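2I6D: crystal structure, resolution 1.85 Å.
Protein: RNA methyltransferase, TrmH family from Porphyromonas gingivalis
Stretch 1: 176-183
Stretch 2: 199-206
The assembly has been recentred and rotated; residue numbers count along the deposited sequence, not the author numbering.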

# COMPACT_ATOMS: atom_id res chain seq x y z
N GLY A 176 -12.13 22.55 1.79
CA GLY A 176 -13.41 22.13 2.34
C GLY A 176 -13.59 20.62 2.31
O GLY A 176 -14.69 20.12 2.52
N ILE A 177 -12.51 19.89 2.04
CA ILE A 177 -12.50 18.41 2.25
C ILE A 177 -12.32 18.09 3.73
O ILE A 177 -11.35 18.55 4.36
CB ILE A 177 -11.45 17.72 1.40
CG1 ILE A 177 -11.77 17.96 -0.08
CG2 ILE A 177 -11.31 16.18 1.76
CD1 ILE A 177 -10.70 17.58 -0.98
N PRO A 178 -13.29 17.35 4.32
CA PRO A 178 -13.21 17.03 5.73
C PRO A 178 -12.03 16.09 6.01
O PRO A 178 -11.76 15.16 5.23
CB PRO A 178 -14.53 16.28 6.00
CG PRO A 178 -14.99 15.81 4.65
CD PRO A 178 -14.50 16.81 3.67
N VAL A 179 -11.37 16.33 7.12
CA VAL A 179 -10.23 15.55 7.53
C VAL A 179 -10.54 14.88 8.86
O VAL A 179 -10.57 15.52 9.92
CB VAL A 179 -8.93 16.40 7.63
CG1 VAL A 179 -7.75 15.50 7.97
CG2 VAL A 179 -8.68 17.15 6.31
N TYR A 180 -10.77 13.58 8.80
CA TYR A 180 -11.10 12.79 9.98
C TYR A 180 -9.83 12.14 10.50
O TYR A 180 -8.87 11.91 9.74
CB TYR A 180 -12.11 11.70 9.59
CG TYR A 180 -13.43 12.26 9.18
CD1 TYR A 180 -13.67 12.59 7.84
CD2 TYR A 180 -14.44 12.45 10.11
CE1 TYR A 180 -14.89 13.12 7.46
CE2 TYR A 180 -15.66 12.97 9.74
CZ TYR A 180 -15.88 13.30 8.41
OH TYR A 180 -17.09 13.83 8.03
N GLY A 181 -9.80 11.89 11.80
CA GLY A 181 -8.67 11.22 12.44
C GLY A 181 -9.14 10.25 13.50
O GLY A 181 -10.11 10.54 14.23
N ALA A 182 -8.43 9.13 13.62
CA ALA A 182 -8.76 8.11 14.62
C ALA A 182 -7.95 8.38 15.89
O ALA A 182 -6.71 8.40 15.86
CB ALA A 182 -8.44 6.73 14.07
N PHE A 183 -8.67 8.63 16.99
CA PHE A 183 -8.04 9.00 18.27
C PHE A 183 -8.65 8.18 19.38
O PHE A 183 -9.71 7.58 19.20
CB PHE A 183 -8.28 10.47 18.57
CG PHE A 183 -7.54 11.40 17.65
CD1 PHE A 183 -6.22 11.77 17.93
CD2 PHE A 183 -8.16 11.92 16.52
CE1 PHE A 183 -5.53 12.64 17.06
CE2 PHE A 183 -7.49 12.78 15.67
CZ PHE A 183 -6.17 13.16 15.95
N GLU A 199 -17.88 10.22 -1.56
CA GLU A 199 -17.63 11.65 -1.36
C GLU A 199 -16.21 11.88 -0.86
O GLU A 199 -15.66 11.02 -0.21
CB GLU A 199 -18.63 12.23 -0.38
CG GLU A 199 -20.06 12.21 -0.91
CD GLU A 199 -21.04 12.81 0.08
OE1 GLU A 199 -21.16 14.06 0.11
OE2 GLU A 199 -21.71 12.06 0.80
N PRO A 200 -15.62 13.04 -1.19
CA PRO A 200 -14.25 13.31 -0.77
C PRO A 200 -14.12 13.42 0.76
O PRO A 200 -14.87 14.13 1.41
CB PRO A 200 -13.91 14.62 -1.49
CG PRO A 200 -15.21 15.28 -1.76
CD PRO A 200 -16.18 14.14 -2.01
N ALA A 201 -13.18 12.68 1.33
CA ALA A 201 -12.90 12.78 2.75
C ALA A 201 -11.54 12.15 2.96
O ALA A 201 -11.19 11.20 2.28
CB ALA A 201 -13.92 11.99 3.60
N ILE A 202 -10.80 12.66 3.93
CA ILE A 202 -9.52 12.06 4.28
C ILE A 202 -9.66 11.49 5.69
O ILE A 202 -10.27 12.15 6.56
CB ILE A 202 -8.38 13.11 4.23
CG1 ILE A 202 -8.21 13.64 2.78
CG2 ILE A 202 -7.09 12.51 4.80
CD1 ILE A 202 -7.59 15.07 2.71
N LEU A 203 -9.13 10.28 5.90
CA LEU A 203 -9.15 9.64 7.20
C LEU A 203 -7.72 9.32 7.59
O LEU A 203 -7.02 8.52 6.94
CB LEU A 203 -9.99 8.34 7.17
CG LEU A 203 -9.90 7.42 8.40
CD1 LEU A 203 -10.32 8.21 9.66
CD2 LEU A 203 -10.85 6.20 8.20
N VAL A 204 -7.29 9.93 8.67
CA VAL A 204 -5.91 9.82 9.12
C VAL A 204 -5.80 8.73 10.18
O VAL A 204 -6.55 8.73 11.18
CB VAL A 204 -5.38 11.15 9.72
CG1 VAL A 204 -3.89 11.00 10.17
CG2 VAL A 204 -5.52 12.37 8.68
N LEU A 205 -4.83 7.83 9.99
CA LEU A 205 -4.57 6.74 10.93
C LEU A 205 -3.11 6.82 11.38
O LEU A 205 -2.21 6.90 10.53
CB LEU A 205 -4.85 5.40 10.26
CG LEU A 205 -6.36 5.37 9.91
CD1 LEU A 205 -6.64 4.73 8.59
CD2 LEU A 205 -7.10 4.69 11.07
N GLY A 206 -2.86 6.79 12.69
CA GLY A 206 -1.47 6.77 13.20
C GLY A 206 -1.08 5.40 13.75
O GLY A 206 -1.91 4.53 13.88
O HOH W 1 -4.89 6.55 14.66

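Two neighbouring strands run parallel here, their axes inclined by 24°, and in the parallel ladder alternate residues of each strand do the bonding: Pro178, Tyr180 and Ala182 on one, Ile202 and Val204 on the other.

Stretch 2 begins with Glu199, which makes no contact with stretch 1. Pro200 makes the first, its CB lying 4.2 Å from Ile177 CG1, two aliphatic surfaces meeting before the strands pair. Ala201 meets two side chains: its CB sits 4.1 Å from Pro178 CG and also 4.1 Å from Tyr180 CE1, at the edge of the tyrosine ring.

Ile202 sets the register. Its N donates to Pro178 O (3.0 Å, nearly linear), a role open to proline, which lacks an amide hydrogen but keeps its carbonyl. Its O then accepts from Tyr180 N at 2.7 Å, so one residue brackets Val179, its bridge partner. On the face it shares with Val179, Ile202 CD1 reaches 4.0 Å from Ile177 CG2 and 4.3 Å from Val179 CG2, and Ile202 gives up more surface to the contact than any other residue.

Leu203 pairs with Tyr180 on the other face, its CD1 3.9 Å from Tyr180 CB, while Leu203 CA makes a CA-H...O contact of 3.4 Å with Tyr180 O.

Val204 repeats the bracket around Gly181: Val204 N donates to Tyr180 O (2.7 Å), and Ala182 N donates to Val204 O (3.1 Å). Val204 CG2 packs 3.9 Å from Val179 CG1. Gly181 pairs with Val204; a CB on it would come within 2.7 Å of Phe183 CE2, from its own stretch, as that ring lies here.

Leu205 points away at CB, yet its CD2 returns to within 3.9 Å of Ala182 CB. At Gly206 a water bridges Gly206 N and Ala182 O, which lie 5.2 Å apart, too far to bond directly; it accepts from Gly206 N (2.8 Å from the water O) and donates to Ala182 O (2.9 Å from the same O).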